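Local structure of S-adenosylmethionine decarboxylase proenzyme (Aquifex aeolicus, 2III) at residues Y37-K42 with P87-R92; G6-A11 with T78-T83; L10-G15 with R105-V110. The protein probably decarboxylates S-adenosylmethionine to S-adenosylmethioninamine, the propylamine donor for making spermidine and spermine from putrescine. One frame throughout, in Å; residues are numbered along the deposited sequence.

Contact 1: Y37-K42 with P87-R92; sequences YANLTK and PSKAYR
The Schellman motif that ends helix 24-37 meets K89 and R92, one turn apart at the start of helix 87-101, in the helical layer of a two-layer alpha/beta sandwich. N39, with its positive phi of 58°, turns the chain out of the helix. Two basic side chains from the neighbouring helix bind carbonyl oxygens here, R92 that of Y37 and K89 that of N39. Both oxygens lie at or just past the C-terminal end of helix 24-37, where a positive charge would probably be favoured. R92 has the more elaborate arrangement. Its chain bends at chi3 (62°), bringing NE round to the side of Y37, where NH1 donates to Y37 O at 3.3 Å and NE adds a weak bond to the same oxygen. Meanwhile the guanidinium lies nearly flat over one face of the Y37 ring, the planes 21° apart and R92 CZ 4.1 Å from the ring centroid. The cation-pi contact is off-centre: R92 NH1 sits over the face, displaced toward Y37 CZ, 3.3 Å from it. The Y37 ring also meets that of Y96, farther along the same helix as R92. An alanine at R92 would probably leave Y37 O without these two donors and the Y37 ring freer to turn, since the group stacked on it would be gone. K89 works differently, by extending. Its methylenes run past A38 O, and NZ ends 2.7 Å from N39 O, approaching from above the carbonyl plane. L40, which also rests on T83 and L61 of the sheet, slides past the K89 chain in the opposite direction and brings CD2 to 3.6 Å from K89 CD.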
loop_
_atom_site.group_PDB
_atom_site.type_symbol
_atom_site.label_atom_id
_atom_site.label_comp_id
_atom_site.label_asym_id
_atom_site.label_seq_id
_atom_site.Cartn_x
_atom_site.Cartn_y
_atom_site.Cartn_z
ATOM N N TYR A 37 -4.103 -2.567 -18.796
ATOM C CA TYR A 37 -2.850 -2.495 -19.534
ATOM C C TYR A 37 -1.852 -3.526 -19.009
ATOM O O TYR A 37 -1.099 -4.111 -19.781
ATOM C CB TYR A 37 -2.249 -1.092 -19.411
ATOM C CG TYR A 37 -0.867 -0.945 -20.014
ATOM C CD1 TYR A 37 -0.699 -0.657 -21.369
ATOM C CD2 TYR A 37 0.276 -1.093 -19.227
ATOM C CE1 TYR A 37 0.577 -0.520 -21.927
ATOM C CE2 TYR A 37 1.549 -0.961 -19.772
ATOM C CZ TYR A 37 1.694 -0.677 -21.119
ATOM O OH TYR A 37 2.956 -0.557 -21.655
ATOM N N ALA A 38 -1.844 -3.746 -17.693
ATOM C CA ALA A 38 -0.914 -4.703 -17.088
ATOM C C ALA A 38 -1.459 -6.122 -17.067
ATOM O O ALA A 38 -0.786 -7.048 -16.609
ATOM C CB ALA A 38 -0.564 -4.270 -15.670
ATOM N N ASN A 39 -2.682 -6.286 -17.557
ATOM C CA ASN A 39 -3.333 -7.585 -17.594
ATOM C C ASN A 39 -3.430 -8.187 -16.189
ATOM O O ASN A 39 -3.231 -9.391 -15.989
ATOM C CB ASN A 39 -2.567 -8.539 -18.514
ATOM C CG ASN A 39 -3.407 -9.726 -18.939
ATOM O OD1 ASN A 39 -2.880 -10.786 -19.280
ATOM N ND2 ASN A 39 -4.723 -9.551 -18.935
ATOM N N LEU A 40 -3.722 -7.337 -15.211
ATOM C CA LEU A 40 -3.860 -7.790 -13.839
ATOM C C LEU A 40 -5.320 -8.110 -13.586
ATOM O O LEU A 40 -6.205 -7.550 -14.228
ATOM C CB LEU A 40 -3.395 -6.708 -12.861
ATOM C CG LEU A 40 -1.890 -6.497 -12.695
ATOM C CD1 LEU A 40 -1.633 -5.278 -11.821
ATOM C CD2 LEU A 40 -1.272 -7.737 -12.072
ATOM N N THR A 41 -5.571 -9.017 -12.652
ATOM C CA THR A 41 -6.936 -9.387 -12.323
ATOM C C THR A 41 -7.319 -8.744 -10.985
ATOM O O THR A 41 -6.610 -8.860 -9.978
ATOM C CB THR A 41 -7.090 -10.940 -12.283
ATOM O OG1 THR A 41 -8.352 -11.291 -11.697
ATOM C CG2 THR A 41 -5.942 -11.585 -11.511
ATOM N N LYS A 42 -8.446 -8.048 -10.997
ATOM C CA LYS A 42 -8.932 -7.346 -9.825
ATOM C C LYS A 42 -9.907 -8.138 -8.968
ATOM O O LYS A 42 -10.715 -8.915 -9.474
ATOM C CB LYS A 42 -9.616 -6.044 -10.264
ATOM C CG LYS A 42 -10.292 -5.281 -9.138
ATOM C CD LYS A 42 -11.069 -4.070 -9.642
ATOM C CE LYS A 42 -12.331 -4.478 -10.381
ATOM N NZ LYS A 42 -13.173 -3.295 -10.721
ATOM N N PRO A 87 6.429 -10.049 -11.873
ATOM C CA PRO A 87 7.045 -8.724 -11.731
ATOM C C PRO A 87 6.804 -7.799 -12.921
ATOM O O PRO A 87 6.637 -6.594 -12.747
ATOM C CB PRO A 87 8.524 -9.048 -11.555
ATOM C CG PRO A 87 8.513 -10.423 -10.972
ATOM C CD PRO A 87 7.449 -11.106 -11.790
ATOM N N SER A 88 6.786 -8.361 -14.125
ATOM C CA SER A 88 6.572 -7.544 -15.307
ATOM C C SER A 88 5.227 -6.830 -15.286
ATOM O O SER A 88 5.068 -5.778 -15.899
ATOM C CB SER A 88 6.703 -8.390 -16.586
ATOM O OG SER A 88 5.601 -9.260 -16.761
ATOM N N LYS A 89 4.255 -7.398 -14.585
ATOM C CA LYS A 89 2.941 -6.777 -14.500
ATOM C C LYS A 89 3.019 -5.554 -13.584
ATOM O O LYS A 89 2.409 -4.520 -13.864
ATOM C CB LYS A 89 1.895 -7.769 -13.972
ATOM C CG LYS A 89 1.639 -8.914 -14.954
ATOM C CD LYS A 89 0.359 -9.676 -14.661
ATOM C CE LYS A 89 0.042 -10.641 -15.812
ATOM N NZ LYS A 89 -1.326 -11.228 -15.691
ATOM N N ALA A 90 3.769 -5.663 -12.491
ATOM C CA ALA A 90 3.920 -4.525 -11.590
ATOM C C ALA A 90 4.566 -3.381 -12.368
ATOM O O ALA A 90 4.125 -2.233 -12.299
ATOM C CB ALA A 90 4.789 -4.902 -10.394
ATOM N N TYR A 91 5.612 -3.700 -13.120
ATOM C CA TYR A 91 6.305 -2.677 -13.884
ATOM C C TYR A 91 5.411 -2.047 -14.943
ATOM O O TYR A 91 5.402 -0.829 -15.110
ATOM C CB TYR A 91 7.566 -3.242 -14.531
ATOM C CG TYR A 91 8.689 -3.496 -13.550
ATOM C CD1 TYR A 91 8.888 -4.759 -12.998
ATOM C CD2 TYR A 91 9.559 -2.471 -13.179
ATOM C CE1 TYR A 91 9.931 -4.997 -12.111
ATOM C CE2 TYR A 91 10.597 -2.700 -12.286
ATOM C CZ TYR A 91 10.781 -3.964 -11.758
ATOM O OH TYR A 91 11.829 -4.195 -10.889
ATOM N N ARG A 92 4.646 -2.865 -15.653
ATOM C CA ARG A 92 3.741 -2.349 -16.681
ATOM C C ARG A 92 2.692 -1.420 -16.058
ATOM O O ARG A 92 2.404 -0.349 -16.589
ATOM C CB ARG A 92 3.051 -3.515 -17.399
ATOM C CG ARG A 92 4.001 -4.370 -18.233
ATOM C CD ARG A 92 3.266 -5.504 -18.922
ATOM N NE ARG A 92 2.255 -5.027 -19.866
ATOM C CZ ARG A 92 2.518 -4.299 -20.948
ATOM N NH1 ARG A 92 1.532 -3.913 -21.748
ATOM N NH2 ARG A 92 3.766 -3.952 -21.233
#

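Contact 2: G6-A11 with T78-T83; sequences GLHILA and TVDVYT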
loop_
_atom_site.group_PDB
_atom_site.type_symbol
_atom_site.label_atom_id
_atom_site.label_comp_id
_atom_site.label_asym_id
_atom_site.label_seq_id
_atom_site.Cartn_x
_atom_site.Cartn_y
_atom_site.Cartn_z
ATOM N N GLY A 6 6.672 -11.398 -3.950
ATOM C CA GLY A 6 6.073 -10.235 -4.577
ATOM C C GLY A 6 7.032 -9.091 -4.831
ATOM O O GLY A 6 8.104 -9.006 -4.234
ATOM N N LEU A 7 6.637 -8.205 -5.737
ATOM C CA LEU A 7 7.439 -7.048 -6.082
ATOM C C LEU A 7 6.569 -5.828 -5.805
ATOM O O LEU A 7 5.425 -5.744 -6.257
ATOM C CB LEU A 7 7.835 -7.088 -7.554
ATOM C CG LEU A 7 8.940 -6.104 -7.926
ATOM C CD1 LEU A 7 10.270 -6.591 -7.373
ATOM C CD2 LEU A 7 9.018 -5.993 -9.415
ATOM N N HIS A 8 7.124 -4.882 -5.063
ATOM C CA HIS A 8 6.400 -3.686 -4.673
ATOM C C HIS A 8 7.138 -2.447 -5.155
ATOM O O HIS A 8 8.277 -2.191 -4.766
ATOM C CB HIS A 8 6.260 -3.683 -3.140
ATOM C CG HIS A 8 5.459 -2.548 -2.585
ATOM N ND1 HIS A 8 5.098 -2.486 -1.255
ATOM C CD2 HIS A 8 4.973 -1.421 -3.159
ATOM C CE1 HIS A 8 4.424 -1.372 -1.034
ATOM N NE2 HIS A 8 4.334 -0.706 -2.171
ATOM N N ILE A 9 6.479 -1.690 -6.020
ATOM C CA ILE A 9 7.035 -0.460 -6.547
ATOM C C ILE A 9 6.251 0.717 -5.971
ATOM O O ILE A 9 5.019 0.739 -6.014
ATOM C CB ILE A 9 6.892 -0.367 -8.076
ATOM C CG1 ILE A 9 7.435 -1.624 -8.751
ATOM C CG2 ILE A 9 7.638 0.866 -8.586
ATOM C CD1 ILE A 9 7.076 -1.703 -10.234
ATOM N N LEU A 10 6.960 1.691 -5.419
ATOM C CA LEU A 10 6.288 2.870 -4.909
ATOM C C LEU A 10 6.980 4.076 -5.518
ATOM O O LEU A 10 8.198 4.084 -5.690
ATOM C CB LEU A 10 6.315 2.924 -3.374
ATOM C CG LEU A 10 7.502 2.441 -2.545
ATOM C CD1 LEU A 10 7.254 2.774 -1.085
ATOM C CD2 LEU A 10 7.678 0.940 -2.704
ATOM N N ALA A 11 6.196 5.082 -5.881
ATOM C CA ALA A 11 6.752 6.279 -6.485
ATOM C C ALA A 11 5.993 7.512 -6.057
ATOM O O ALA A 11 4.779 7.470 -5.869
ATOM C CB ALA A 11 6.707 6.158 -7.995
ATOM N N THR A 78 1.032 9.916 -4.875
ATOM C CA THR A 78 1.877 8.864 -4.335
ATOM C C THR A 78 1.253 7.540 -4.750
ATOM O O THR A 78 0.103 7.237 -4.403
ATOM C CB THR A 78 1.990 8.978 -2.802
ATOM O OG1 THR A 78 0.684 9.126 -2.222
ATOM C CG2 THR A 78 2.850 10.187 -2.444
ATOM N N VAL A 79 2.027 6.761 -5.499
ATOM C CA VAL A 79 1.567 5.493 -6.053
ATOM C C VAL A 79 2.259 4.222 -5.550
ATOM O O VAL A 79 3.462 4.206 -5.306
ATOM C CB VAL A 79 1.722 5.516 -7.584
ATOM C CG1 VAL A 79 1.026 4.307 -8.194
ATOM C CG2 VAL A 79 1.169 6.835 -8.149
ATOM N N ASP A 80 1.486 3.150 -5.419
ATOM C CA ASP A 80 2.023 1.863 -4.999
ATOM C C ASP A 80 1.509 0.771 -5.924
ATOM O O ASP A 80 0.298 0.655 -6.151
ATOM C CB ASP A 80 1.586 1.505 -3.571
ATOM C CG ASP A 80 2.323 2.290 -2.507
ATOM O OD1 ASP A 80 2.939 1.642 -1.629
ATOM O OD2 ASP A 80 2.277 3.541 -2.536
ATOM N N VAL A 81 2.425 -0.024 -6.463
ATOM C CA VAL A 81 2.040 -1.150 -7.302
ATOM C C VAL A 81 2.739 -2.358 -6.710
ATOM O O VAL A 81 3.943 -2.525 -6.857
ATOM C CB VAL A 81 2.449 -0.971 -8.773
ATOM C CG1 VAL A 81 2.123 -2.246 -9.561
ATOM C CG2 VAL A 81 1.682 0.194 -9.377
ATOM N N TYR A 82 1.959 -3.189 -6.030
ATOM C CA TYR A 82 2.445 -4.386 -5.351
ATOM C C TYR A 82 1.729 -5.625 -5.905
ATOM O O TYR A 82 0.536 -5.801 -5.669
ATOM C CB TYR A 82 2.160 -4.220 -3.851
ATOM C CG TYR A 82 2.630 -5.319 -2.923
ATOM C CD1 TYR A 82 2.419 -5.212 -1.550
ATOM C CD2 TYR A 82 3.284 -6.462 -3.402
ATOM C CE1 TYR A 82 2.843 -6.207 -0.669
ATOM C CE2 TYR A 82 3.714 -7.471 -2.526
ATOM C CZ TYR A 82 3.487 -7.335 -1.161
ATOM O OH TYR A 82 3.875 -8.328 -0.281
ATOM N N THR A 83 2.455 -6.464 -6.649
ATOM C CA THR A 83 1.892 -7.695 -7.221
ATOM C C THR A 83 2.680 -8.916 -6.742
ATOM O O THR A 83 3.826 -8.796 -6.301
ATOM C CB THR A 83 1.949 -7.695 -8.759
ATOM O OG1 THR A 83 3.318 -7.731 -9.181
ATOM C CG2 THR A 83 1.297 -6.449 -9.320
#
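H8, D80 and Y82 make the close-packed side of this antiparallel strand pair in the sheet of the alpha/beta sandwich. H8 and Y82 are a non-hydrogen-bonded pair, and each CB lies over the other's ring: H8 CB is 4.3 Å from the Y82 ring centroid, Y82 CB 4.1 Å from that of H8. CG is anti to the backbone N in both (chi1 -176° and -178°), which brings H8 CG within 4.0 Å of Y82 CG. The near-parallel rings are slid apart, barely overlapping. L10 CD2 covers the opposite face of the imidazole. The Y82 hydroxyl hydrogen-bonds to T78 OG1 of the second subunit, and the Y82 side chain touches S64, the predicted pyruvoyl precursor.

The other face is looser across the pair. There L7, I9 and A11 stand opposite T83, V81 and V79; the backbones bond closely, I9 N to V81 O at 2.8 Å, but the side chains hardly meet, and several instead pack on helix 87-101, T83 against A90 and I9 against M94.

On the tight side, R113 of the second subunit salt-bridges D80 OD2. H8 and D80 are joined directly: H8 NE2 donates in its ring plane to D80 OD1, 2.8 Å away on the anti side, 31° out of the carboxylate plane.

Contact 3: L10-G15 with R105-V110; sequences LADLYG and RIDKQV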
loop_
_atom_site.group_PDB
_atom_site.type_symbol
_atom_site.label_atom_id
_atom_site.label_comp_id
_atom_site.label_asym_id
_atom_site.label_seq_id
_atom_site.Cartn_x
_atom_site.Cartn_y
_atom_site.Cartn_z
ATOM N N LEU A 10 6.960 1.691 -5.419
ATOM C CA LEU A 10 6.288 2.870 -4.909
ATOM C C LEU A 10 6.980 4.076 -5.518
ATOM O O LEU A 10 8.198 4.084 -5.690
ATOM C CB LEU A 10 6.315 2.924 -3.374
ATOM C CG LEU A 10 7.502 2.441 -2.545
ATOM C CD1 LEU A 10 7.254 2.774 -1.085
ATOM C CD2 LEU A 10 7.678 0.940 -2.704
ATOM N N ALA A 11 6.196 5.082 -5.881
ATOM C CA ALA A 11 6.752 6.279 -6.485
ATOM C C ALA A 11 5.993 7.512 -6.057
ATOM O O ALA A 11 4.779 7.470 -5.869
ATOM C CB ALA A 11 6.707 6.158 -7.995
ATOM N N ASP A 12 6.719 8.607 -5.885
ATOM C CA ASP A 12 6.097 9.871 -5.543
ATOM C C ASP A 12 6.253 10.685 -6.826
ATOM O O ASP A 12 7.369 10.942 -7.281
ATOM C CB ASP A 12 6.817 10.532 -4.366
ATOM C CG ASP A 12 6.805 9.665 -3.116
ATOM O OD1 ASP A 12 5.938 8.765 -3.008
ATOM O OD2 ASP A 12 7.661 9.892 -2.234
ATOM N N LEU A 13 5.129 11.057 -7.423
ATOM C CA LEU A 13 5.144 11.801 -8.677
ATOM C C LEU A 13 4.885 13.290 -8.473
ATOM O O LEU A 13 3.867 13.673 -7.902
ATOM C CB LEU A 13 4.091 11.221 -9.625
ATOM C CG LEU A 13 3.941 9.697 -9.676
ATOM C CD1 LEU A 13 2.937 9.351 -10.758
ATOM C CD2 LEU A 13 5.277 9.020 -9.959
ATOM N N TYR A 14 5.807 14.121 -8.956
ATOM C CA TYR A 14 5.690 15.570 -8.828
ATOM C C TYR A 14 5.491 16.258 -10.178
ATOM O O TYR A 14 5.813 15.709 -11.232
ATOM C CB TYR A 14 6.943 16.151 -8.169
ATOM C CG TYR A 14 7.250 15.593 -6.797
ATOM C CD1 TYR A 14 7.135 16.392 -5.659
ATOM C CD2 TYR A 14 7.673 14.268 -6.634
ATOM C CE1 TYR A 14 7.432 15.896 -4.403
ATOM C CE2 TYR A 14 7.976 13.758 -5.369
ATOM C CZ TYR A 14 7.852 14.584 -4.259
ATOM O OH TYR A 14 8.150 14.112 -3.003
ATOM N N GLY A 15 4.964 17.476 -10.134
ATOM C CA GLY A 15 4.750 18.219 -11.361
ATOM C C GLY A 15 3.589 17.678 -12.162
ATOM O O GLY A 15 3.526 17.867 -13.374
ATOM N N ARG A 105 8.928 15.299 -12.246
ATOM C CA ARG A 105 9.971 14.737 -11.389
ATOM C C ARG A 105 9.438 13.510 -10.675
ATOM O O ARG A 105 8.259 13.445 -10.292
ATOM C CB ARG A 105 10.450 15.754 -10.346
ATOM C CG ARG A 105 11.554 16.652 -10.844
ATOM C CD ARG A 105 11.872 17.782 -9.872
ATOM N NE ARG A 105 12.563 18.845 -10.595
ATOM C CZ ARG A 105 13.755 18.705 -11.168
ATOM N NH1 ARG A 105 14.406 17.552 -11.089
ATOM N NH2 ARG A 105 14.273 19.704 -11.870
ATOM N N ILE A 106 10.322 12.546 -10.466
ATOM C CA ILE A 106 9.927 11.303 -9.827
ATOM C C ILE A 106 10.930 10.780 -8.805
ATOM O O ILE A 106 12.139 10.973 -8.935
ATOM C CB ILE A 106 9.730 10.196 -10.903
ATOM C CG1 ILE A 106 8.655 10.627 -11.896
ATOM C CG2 ILE A 106 9.351 8.881 -10.250
ATOM C CD1 ILE A 106 8.650 9.813 -13.176
ATOM N N ASP A 107 10.405 10.135 -7.773
ATOM C CA ASP A 107 11.240 9.491 -6.776
ATOM C C ASP A 107 10.621 8.106 -6.687
ATOM O O ASP A 107 9.462 7.952 -6.295
ATOM C CB ASP A 107 11.187 10.184 -5.414
ATOM C CG ASP A 107 12.189 9.583 -4.436
ATOM O OD1 ASP A 107 13.377 9.459 -4.825
ATOM O OD2 ASP A 107 11.797 9.230 -3.299
ATOM N N LYS A 108 11.390 7.099 -7.071
ATOM C CA LYS A 108 10.887 5.740 -7.081
ATOM C C LYS A 108 11.781 4.780 -6.320
ATOM O O LYS A 108 12.978 5.029 -6.149
ATOM C CB LYS A 108 10.752 5.280 -8.532
ATOM C CG LYS A 108 10.248 3.869 -8.700
ATOM C CD LYS A 108 10.446 3.382 -10.129
ATOM C CE LYS A 108 9.679 4.225 -11.129
ATOM N NZ LYS A 108 9.862 3.703 -12.511
ATOM N N GLN A 109 11.185 3.683 -5.860
ATOM C CA GLN A 109 11.908 2.637 -5.143
ATOM C C GLN A 109 11.188 1.308 -5.347
ATOM O O GLN A 109 9.965 1.269 -5.466
ATOM C CB GLN A 109 12.006 2.961 -3.648
ATOM C CG GLN A 109 12.640 4.313 -3.370
ATOM C CD GLN A 109 13.283 4.397 -2.008
ATOM O OE1 GLN A 109 13.626 5.485 -1.541
ATOM N NE2 GLN A 109 13.468 3.249 -1.366
ATOM N N VAL A 110 11.955 0.223 -5.401
ATOM C CA VAL A 110 11.399 -1.114 -5.593
ATOM C C VAL A 110 11.832 -2.017 -4.437
ATOM O O VAL A 110 12.978 -1.962 -4.004
ATOM C CB VAL A 110 11.889 -1.720 -6.935
ATOM C CG1 VAL A 110 11.257 -3.074 -7.173
ATOM C CG2 VAL A 110 11.552 -0.780 -8.078
#
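L10 pairs with Q109, D12 with D107 and Y14 with R105 through backbone hydrogen bonds given and accepted at each pair. The shortest joins D12 N to D107 O at 2.8 Å. The longest, R105 N to Y14 O, is weak at 3.3 Å. At the A11 and K108 pair two CA-H...O contacts are added, the shorter from A11 CA to D107 O at 3.2 Å.

Apolar contacts lie on the face of A11 and L13. L13 and I106 run side by side, pointing the same way, with L13 CD2 4.1 Å from I106 CG2. Helix 87-101 packs over this side, L101 on L13 and I98 on I106. The two strands form one margin of the six-stranded antiparallel sheet of the sandwich: 105-116 is an outermost strand within the chain, and 3-14 separates it from 76-84.

Y14 CG, anti to the carbonyl carbon (chi1 -58°), stands beside Y14 N, and the aromatic ring turns an edge to R105 O, with Y14 CD2 3.8 Å away. The Y14 hydroxyl hydrogen-bonds to the backbone N of I115 of the second subunit.

D12 OD2 and D107 OD2, like-charged and 4.3 Å apart, would probably repel, an effect likely eased by R113 NE of the second subunit, in a salt bridge with D12 OD1, and by a weak hydrogen bond from its G114 N to D12 OD2.

Contacts 2 and 3 lie in the sheet and share strand 3-14, which pairs with 76-84 on one side and 105-116 on the other; their centres are 11 Å apart. Contact 1 sits in the helical layer, about 11 Å from contact 2 and 18 Å from contact 3, centre to centre. Helix 87-101 joins the layers: A90 and Y91 pack on L7, I9, V81 and V110. Along the chain come 6-11, 10-15, 37-42, 78-83, 87-92 and 105-110. Each contact therefore pairs a segment before the predicted self-cleavage site between E63 and S64 with one after it, so the contacts would help hold the two processed chains together.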